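Long-range contact in glucose-6-phosphate isomerase like protein (Thermus thermophilus, PDB 1WIW), which probably interconverts phosphorylated sugars as a phosphoglucose/phosphomannose isomerase built from SIS domains: residues 178-189 and 259-270. Residues are numbered along the deposited sequence; the frame is centred on the assembly and turned at random.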
ATOM      1  N   ALA B 178      -0.171  -7.243  -3.571  1.00  6.12           N
ATOM      2  CA  ALA B 178       0.304  -8.311  -4.443  1.00  7.61           C
ATOM      3  C   ALA B 178      -0.684  -8.570  -5.584  1.00  7.67           C
ATOM      4  O   ALA B 178      -0.276  -8.858  -6.713  1.00  9.02           O
ATOM      5  CB  ALA B 178       0.522  -9.594  -3.634  1.00  7.32           C
ATOM      6  N   VAL B 179      -1.979  -8.483  -5.285  1.00  5.74           N
ATOM      7  CA  VAL B 179      -3.002  -8.701  -6.301  1.00  5.91           C
ATOM      8  C   VAL B 179      -3.055  -7.511  -7.252  1.00  6.97           C
ATOM      9  O   VAL B 179      -3.264  -7.677  -8.456  1.00  8.34           O
ATOM     10  CB  VAL B 179      -4.396  -8.941  -5.675  1.00  6.62           C
ATOM     11  CG1 VAL B 179      -5.465  -8.943  -6.767  1.00  4.68           C
ATOM     12  CG2 VAL B 179      -4.416 -10.298  -4.947  1.00  5.10           C
ATOM     13  N   GLN B 180      -2.869  -6.309  -6.712  1.00  6.35           N
ATOM     14  CA  GLN B 180      -2.861  -5.104  -7.544  1.00  6.33           C
ATOM     15  C   GLN B 180      -1.747  -5.284  -8.574  1.00  7.57           C
ATOM     16  O   GLN B 180      -1.901  -4.937  -9.749  1.00  7.31           O
ATOM     17  CB  GLN B 180      -2.572  -3.865  -6.690  1.00  6.86           C
ATOM     18  CG  GLN B 180      -2.626  -2.538  -7.450  1.00  5.09           C
ATOM     19  CD  GLN B 180      -2.346  -1.341  -6.551  1.00  8.65           C
ATOM     20  OE1 GLN B 180      -2.682  -0.200  -6.888  1.00  9.46           O
ATOM     21  NE2 GLN B 180      -1.718  -1.591  -5.410  1.00  7.44           N
ATOM     22  N   THR B 181      -0.624  -5.839  -8.119  1.00  5.57           N
ATOM     23  CA  THR B 181       0.525  -6.087  -8.985  1.00  6.95           C
ATOM     24  C   THR B 181       0.222  -7.139 -10.048  1.00  8.21           C
ATOM     25  O   THR B 181       0.662  -7.016 -11.198  1.00  9.05           O
ATOM     26  CB  THR B 181       1.751  -6.519  -8.149  1.00  6.92           C
ATOM     27  OG1 THR B 181       2.284  -5.375  -7.472  1.00  9.01           O
ATOM     28  CG2 THR B 181       2.839  -7.129  -9.028  1.00  5.13           C
ATOM     29  N   LEU B 182      -0.525  -8.176  -9.672  1.00  7.68           N
ATOM     30  CA  LEU B 182      -0.884  -9.224 -10.628  1.00  7.21           C
ATOM     31  C   LEU B 182      -1.725  -8.646 -11.767  1.00  7.23           C
ATOM     32  O   LEU B 182      -1.527  -8.987 -12.930  1.00  9.09           O
ATOM     33  CB  LEU B 182      -1.672 -10.347  -9.938  1.00  4.57           C
ATOM     34  CG  LEU B 182      -0.849 -11.382  -9.164  1.00  7.78           C
ATOM     35  CD1 LEU B 182      -1.761 -12.267  -8.329  1.00  7.93           C
ATOM     36  CD2 LEU B 182      -0.038 -12.221 -10.150  1.00  9.42           C
ATOM     37  N   PHE B 183      -2.664  -7.769 -11.429  1.00  6.29           N
ATOM     38  CA  PHE B 183      -3.529  -7.170 -12.440  1.00  7.81           C
ATOM     39  C   PHE B 183      -2.819  -6.187 -13.360  1.00  7.78           C
ATOM     40  O   PHE B 183      -3.233  -5.978 -14.504  1.00  8.49           O
ATOM     41  CB  PHE B 183      -4.741  -6.521 -11.772  1.00  6.70           C
ATOM     42  CG  PHE B 183      -5.853  -7.496 -11.505  1.00  7.09           C
ATOM     43  CD1 PHE B 183      -6.895  -7.647 -12.414  1.00 10.33           C
ATOM     44  CD2 PHE B 183      -5.800  -8.342 -10.403  1.00  6.61           C
ATOM     45  CE1 PHE B 183      -7.866  -8.633 -12.237  1.00  9.65           C
ATOM     46  CE2 PHE B 183      -6.764  -9.331 -10.212  1.00  9.53           C
ATOM     47  CZ  PHE B 183      -7.800  -9.477 -11.133  1.00 11.33           C
ATOM     48  N   ALA B 184      -1.744  -5.586 -12.874  1.00  8.35           N
ATOM     49  CA  ALA B 184      -0.997  -4.658 -13.709  1.00  9.22           C
ATOM     50  C   ALA B 184      -0.062  -5.457 -14.615  1.00  9.59           C
ATOM     51  O   ALA B 184      -0.012  -5.229 -15.823  1.00 10.07           O
ATOM     52  CB  ALA B 184      -0.194  -3.686 -12.849  1.00  7.55           C
ATOM     53  N   ARG B 185       0.657  -6.418 -14.043  1.00  8.23           N
ATOM     54  CA  ARG B 185       1.603  -7.175 -14.853  1.00  9.15           C
ATOM     55  C   ARG B 185       0.999  -8.182 -15.820  1.00  7.94           C
ATOM     56  O   ARG B 185       1.502  -8.352 -16.932  1.00  5.64           O
ATOM     57  CB  ARG B 185       2.642  -7.895 -13.988  1.00 11.99           C
ATOM     58  CG  ARG B 185       3.845  -8.269 -14.847  1.00 18.19           C
ATOM     59  CD  ARG B 185       4.594  -9.499 -14.407  1.00 21.59           C
ATOM     60  NE  ARG B 185       5.425  -9.258 -13.242  1.00 23.38           N
ATOM     61  CZ  ARG B 185       6.627  -9.794 -13.070  1.00 20.60           C
ATOM     62  NH1 ARG B 185       7.315  -9.528 -11.972  1.00 20.34           N
ATOM     63  NH2 ARG B 185       7.146 -10.578 -14.007  1.00 18.90           N
ATOM     64  N   VAL B 186      -0.071  -8.847 -15.396  1.00  5.84           N
ATOM     65  CA  VAL B 186      -0.732  -9.849 -16.222  1.00  6.06           C
ATOM     66  C   VAL B 186      -1.897  -9.275 -17.028  1.00  8.05           C
ATOM     67  O   VAL B 186      -1.962  -9.458 -18.245  1.00  9.12           O
ATOM     68  CB  VAL B 186      -1.237 -11.017 -15.353  1.00  7.93           C
ATOM     69  CG1 VAL B 186      -2.025 -12.017 -16.202  1.00  8.70           C
ATOM     70  CG2 VAL B 186      -0.053 -11.710 -14.693  1.00  6.52           C
ATOM     71  N   ALA B 187      -2.811  -8.573 -16.360  1.00  5.82           N
ATOM     72  CA  ALA B 187      -3.965  -8.005 -17.052  1.00  7.30           C
ATOM     73  C   ALA B 187      -3.661  -6.645 -17.688  1.00  7.58           C
ATOM     74  O   ALA B 187      -4.471  -6.121 -18.453  1.00  8.70           O
ATOM     75  CB  ALA B 187      -5.153  -7.889 -16.087  1.00  5.12           C
ATOM     76  N   LYS B 188      -2.488  -6.091 -17.383  1.00  7.17           N
ATOM     77  CA  LYS B 188      -2.071  -4.802 -17.930  1.00  7.51           C
ATOM     78  C   LYS B 188      -3.142  -3.755 -17.606  1.00  8.18           C
ATOM     79  O   LYS B 188      -3.357  -2.806 -18.371  1.00  6.67           O
ATOM     80  CB  LYS B 188      -1.898  -4.910 -19.456  1.00  9.51           C
ATOM     81  CG  LYS B 188      -1.078  -6.117 -19.943  1.00  9.13           C
ATOM     82  CD  LYS B 188       0.352  -6.082 -19.422  1.00 11.81           C
ATOM     83  CE  LYS B 188       1.225  -7.153 -20.074  1.00 10.96           C
ATOM     84  NZ  LYS B 188       0.779  -8.546 -19.771  1.00 10.62           N
ATOM     85  N   SER B 189      -3.799  -3.936 -16.462  1.00  7.89           N
ATOM     86  CA  SER B 189      -4.881  -3.054 -16.040  1.00  7.36           C
ATOM     87  C   SER B 189      -4.681  -2.418 -14.672  1.00  7.56           C
ATOM     88  O   SER B 189      -3.996  -2.955 -13.805  1.00  8.47           O
ATOM     89  CB  SER B 189      -6.212  -3.821 -16.041  1.00  7.35           C
ATOM     90  OG  SER B 189      -6.513  -4.329 -17.334  1.00 10.00           O
ATOM     91  N   TRP B 259      -4.399 -15.415  -3.762  1.00  5.89           N
ATOM     92  CA  TRP B 259      -3.418 -14.879  -4.705  1.00  6.29           C
ATOM     93  C   TRP B 259      -3.446 -15.669  -6.020  1.00  4.74           C
ATOM     94  O   TRP B 259      -3.448 -15.082  -7.102  1.00  6.25           O
ATOM     95  CB  TRP B 259      -2.020 -14.953  -4.081  1.00  7.02           C
ATOM     96  CG  TRP B 259      -0.908 -14.517  -4.991  1.00  8.79           C
ATOM     97  CD1 TRP B 259      -0.469 -13.243  -5.208  1.00  7.33           C
ATOM     98  CD2 TRP B 259      -0.105 -15.366  -5.818  1.00  7.19           C
ATOM     99  NE1 TRP B 259       0.563 -13.246  -6.123  1.00  7.32           N
ATOM    100  CE2 TRP B 259       0.803 -14.537  -6.514  1.00  7.51           C
ATOM    101  CE3 TRP B 259      -0.064 -16.751  -6.038  1.00  7.35           C
ATOM    102  CZ2 TRP B 259       1.746 -15.048  -7.423  1.00  9.23           C
ATOM    103  CZ3 TRP B 259       0.875 -17.261  -6.941  1.00  8.02           C
ATOM    104  CH2 TRP B 259       1.764 -16.407  -7.621  1.00  7.90           C
ATOM    105  N   TYR B 260      -3.463 -16.997  -5.923  1.00  5.88           N
ATOM    106  CA  TYR B 260      -3.482 -17.864  -7.107  1.00  5.00           C
ATOM    107  C   TYR B 260      -4.749 -17.672  -7.948  1.00  5.47           C
ATOM    108  O   TYR B 260      -4.678 -17.577  -9.174  1.00  3.97           O
ATOM    109  CB  TYR B 260      -3.364 -19.332  -6.684  1.00  4.72           C
ATOM    110  CG  TYR B 260      -3.242 -20.328  -7.830  1.00  6.00           C
ATOM    111  CD1 TYR B 260      -2.142 -20.304  -8.691  1.00  6.73           C
ATOM    112  CD2 TYR B 260      -4.200 -21.322  -8.019  1.00  4.85           C
ATOM    113  CE1 TYR B 260      -1.994 -21.249  -9.710  1.00  6.26           C
ATOM    114  CE2 TYR B 260      -4.065 -22.277  -9.044  1.00  7.14           C
ATOM    115  CZ  TYR B 260      -2.958 -22.234  -9.879  1.00  9.49           C
ATOM    116  OH  TYR B 260      -2.801 -23.182 -10.869  1.00  5.36           O
ATOM    117  N   ARG B 261      -5.909 -17.617  -7.301  1.00  5.56           N
ATOM    118  CA  ARG B 261      -7.151 -17.422  -8.047  1.00  6.78           C
ATOM    119  C   ARG B 261      -7.150 -16.056  -8.737  1.00  6.20           C
ATOM    120  O   ARG B 261      -7.726 -15.891  -9.811  1.00  4.86           O
ATOM    121  CB  ARG B 261      -8.369 -17.527  -7.124  1.00  7.63           C
ATOM    122  CG  ARG B 261      -9.683 -17.300  -7.862  1.00  9.67           C
ATOM    123  CD  ARG B 261     -10.897 -17.354  -6.947  1.00 10.55           C
ATOM    124  NE  ARG B 261     -11.099 -18.673  -6.359  1.00 11.17           N
ATOM    125  CZ  ARG B 261     -12.264 -19.093  -5.871  1.00 15.01           C
ATOM    126  NH1 ARG B 261     -12.374 -20.308  -5.348  1.00 14.52           N
ATOM    127  NH2 ARG B 261     -13.325 -18.300  -5.922  1.00 13.37           N
HETATM  128  N   MSE B 262      -6.513 -15.069  -8.115  1.00  5.61           N
HETATM  129  CA  MSE B 262      -6.445 -13.740  -8.717  1.00  7.37           C
HETATM  130  C   MSE B 262      -5.466 -13.724  -9.894  1.00  5.60           C
HETATM  131  O   MSE B 262      -5.644 -12.962 -10.840  1.00  5.88           O
HETATM  132  CB  MSE B 262      -6.040 -12.693  -7.677  1.00  5.67           C
HETATM  133  CG  MSE B 262      -7.112 -12.449  -6.622  1.00 11.03           C
HETATM  134 SE   MSE B 262      -8.814 -11.819  -7.368  1.00 14.79          SE
HETATM  135  CE  MSE B 262      -9.064 -10.308  -6.230  1.00 23.26           C
ATOM    136  N   ALA B 263      -4.432 -14.559  -9.843  1.00  4.62           N
ATOM    137  CA  ALA B 263      -3.480 -14.612 -10.954  1.00  5.80           C
ATOM    138  C   ALA B 263      -4.250 -15.124 -12.167  1.00  6.22           C
ATOM    139  O   ALA B 263      -4.128 -14.587 -13.266  1.00  6.27           O
ATOM    140  CB  ALA B 263      -2.318 -15.548 -10.628  1.00  4.88           C
ATOM    141  N   TRP B 264      -5.048 -16.167 -11.954  1.00  7.14           N
ATOM    142  CA  TRP B 264      -5.868 -16.729 -13.021  1.00  7.15           C
ATOM    143  C   TRP B 264      -6.891 -15.703 -13.505  1.00  8.16           C
ATOM    144  O   TRP B 264      -7.157 -15.593 -14.700  1.00  7.36           O
ATOM    145  CB  TRP B 264      -6.607 -17.979 -12.526  1.00  7.94           C
ATOM    146  CG  TRP B 264      -5.871 -19.268 -12.778  1.00  6.72           C
ATOM    147  CD1 TRP B 264      -5.314 -20.091 -11.847  1.00  8.07           C
ATOM    148  CD2 TRP B 264      -5.639 -19.886 -14.052  1.00  6.93           C
ATOM    149  NE1 TRP B 264      -4.749 -21.190 -12.457  1.00  8.30           N
ATOM    150  CE2 TRP B 264      -4.933 -21.088 -13.811  1.00  6.60           C
ATOM    151  CE3 TRP B 264      -5.959 -19.541 -15.374  1.00  6.45           C
ATOM    152  CZ2 TRP B 264      -4.540 -21.950 -14.844  1.00  8.29           C
ATOM    153  CZ3 TRP B 264      -5.568 -20.402 -16.407  1.00  6.81           C
ATOM    154  CH2 TRP B 264      -4.866 -21.591 -16.133  1.00  7.67           C
ATOM    155  N   THR B 265      -7.471 -14.954 -12.570  1.00  5.59           N
ATOM    156  CA  THR B 265      -8.469 -13.953 -12.919  1.00  5.50           C
ATOM    157  C   THR B 265      -7.821 -12.879 -13.797  1.00  5.75           C
ATOM    158  O   THR B 265      -8.372 -12.496 -14.828  1.00  5.31           O
ATOM    159  CB  THR B 265      -9.067 -13.313 -11.646  1.00  6.42           C
ATOM    160  OG1 THR B 265      -9.707 -14.331 -10.862  1.00  6.12           O
ATOM    161  CG2 THR B 265     -10.085 -12.235 -12.006  1.00  4.87           C
ATOM    162  N   ALA B 266      -6.646 -12.412 -13.383  1.00  3.84           N
ATOM    163  CA  ALA B 266      -5.909 -11.402 -14.131  1.00  5.92           C
ATOM    164  C   ALA B 266      -5.583 -11.935 -15.527  1.00  5.30           C
ATOM    165  O   ALA B 266      -5.607 -11.188 -16.502  1.00  6.32           O
ATOM    166  CB  ALA B 266      -4.624 -11.043 -13.393  1.00  2.03           C
ATOM    167  N   TYR B 267      -5.278 -13.231 -15.608  1.00  6.75           N
ATOM    168  CA  TYR B 267      -4.959 -13.884 -16.880  1.00  5.46           C
ATOM    169  C   TYR B 267      -6.139 -13.758 -17.842  1.00  8.27           C
ATOM    170  O   TYR B 267      -5.980 -13.331 -18.994  1.00  6.24           O
ATOM    171  CB  TYR B 267      -4.655 -15.371 -16.648  1.00  7.41           C
ATOM    172  CG  TYR B 267      -4.484 -16.187 -17.921  1.00  7.00           C
ATOM    173  CD1 TYR B 267      -3.286 -16.165 -18.641  1.00  4.87           C
ATOM    174  CD2 TYR B 267      -5.538 -16.944 -18.427  1.00  6.63           C
ATOM    175  CE1 TYR B 267      -3.146 -16.881 -19.843  1.00  6.04           C
ATOM    176  CE2 TYR B 267      -5.411 -17.660 -19.625  1.00  8.04           C
ATOM    177  CZ  TYR B 267      -4.218 -17.623 -20.327  1.00  8.75           C
ATOM    178  OH  TYR B 267      -4.117 -18.305 -21.525  1.00  8.79           O
ATOM    179  N   TYR B 268      -7.319 -14.148 -17.364  1.00  7.05           N
ATOM    180  CA  TYR B 268      -8.536 -14.076 -18.168  1.00  7.17           C
ATOM    181  C   TYR B 268      -8.931 -12.638 -18.505  1.00  8.26           C
ATOM    182  O   TYR B 268      -9.445 -12.378 -19.593  1.00  9.51           O
ATOM    183  CB  TYR B 268      -9.688 -14.791 -17.451  1.00  8.20           C
ATOM    184  CG  TYR B 268      -9.520 -16.296 -17.427  1.00  9.77           C
ATOM    185  CD1 TYR B 268      -9.498 -17.003 -16.220  1.00  7.81           C
ATOM    186  CD2 TYR B 268      -9.341 -17.014 -18.618  1.00  7.19           C
ATOM    187  CE1 TYR B 268      -9.294 -18.397 -16.197  1.00  8.00           C
ATOM    188  CE2 TYR B 268      -9.137 -18.400 -18.607  1.00  9.10           C
ATOM    189  CZ  TYR B 268      -9.111 -19.083 -17.396  1.00  7.51           C
ATOM    190  OH  TYR B 268      -8.864 -20.441 -17.385  1.00  9.77           O
ATOM    191  N   LEU B 269      -8.686 -11.700 -17.594  1.00  5.63           N
ATOM    192  CA  LEU B 269      -9.037 -10.311 -17.875  1.00  6.90           C
ATOM    193  C   LEU B 269      -8.205  -9.801 -19.052  1.00  7.58           C
ATOM    194  O   LEU B 269      -8.715  -9.105 -19.929  1.00  8.72           O
ATOM    195  CB  LEU B 269      -8.813  -9.430 -16.641  1.00  6.39           C
ATOM    196  CG  LEU B 269      -9.131  -7.935 -16.800  1.00  8.04           C
ATOM    197  CD1 LEU B 269     -10.562  -7.738 -17.304  1.00  7.82           C
ATOM    198  CD2 LEU B 269      -8.949  -7.237 -15.468  1.00  6.56           C
ATOM    199  N   ALA B 270      -6.920 -10.147 -19.075  1.00  8.94           N
ATOM    200  CA  ALA B 270      -6.055  -9.732 -20.174  1.00  7.37           C
ATOM    201  C   ALA B 270      -6.628 -10.263 -21.487  1.00  8.16           C
ATOM    202  O   ALA B 270      -6.677  -9.541 -22.489  1.00  8.34           O
ATOM    203  CB  ALA B 270      -4.639 -10.269 -19.968  1.00  9.38           C
TER
HETATM  204  O   HOH W   1       1.895 -10.591  -6.895  1.00  6.89           O
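Trp259 receives Leu182 on one face of its indole: CD1 of Leu182 lies 3.7 Å from the centroid of the five-membered ring, a CH-pi contact displaced toward the rim. With CG anti to the backbone N (chi1 176°), the indole swings across to helix 174-185, where a water in its plane accepts from NE1 and donates to Ala178 O, a bridge in a contact with no direct hydrogen bond between the segments. One turn on, selenomethionine Met262 crosses Val179 at about a right angle, its CG 3.8 Å from Val179 CG2. Ala263 backs the Leu182 methyls, and Thr265 sets CG2 3.7 Å from Phe183 CZ, while its OG1 bonds back to Arg261 O. Ala266 lies at the middle of the contact; its CB stands 4.0 Å above the centre of the Phe183 ring and also meets Val186 CB. Phe183 is thus a knob in the hole formed by Met262, Thr265, Ala266 and Leu269, with Leu269 CD2 at the ring edge. Replacing Phe183 by alanine would probably open a gap among these four residues and leave Ala266 CB without the aromatic face it rests on. Val186 CG1 packs against the backbone of Tyr267, and Ala270 CB closes on Ala187 CA (3.8 Å), just before Lys188, whose positive phi takes the backbone out of helical geometry. The axes of 178-185 and 259-270 run in the same general direction, approach to 8.8 Å and cross at -25°, within the C-terminal SIS domain. Val179 and Met262 touch strand 216-221, Phe183 and Thr265 touch helix 152-160, and Ala263 and Tyr267 touch helix 17-23.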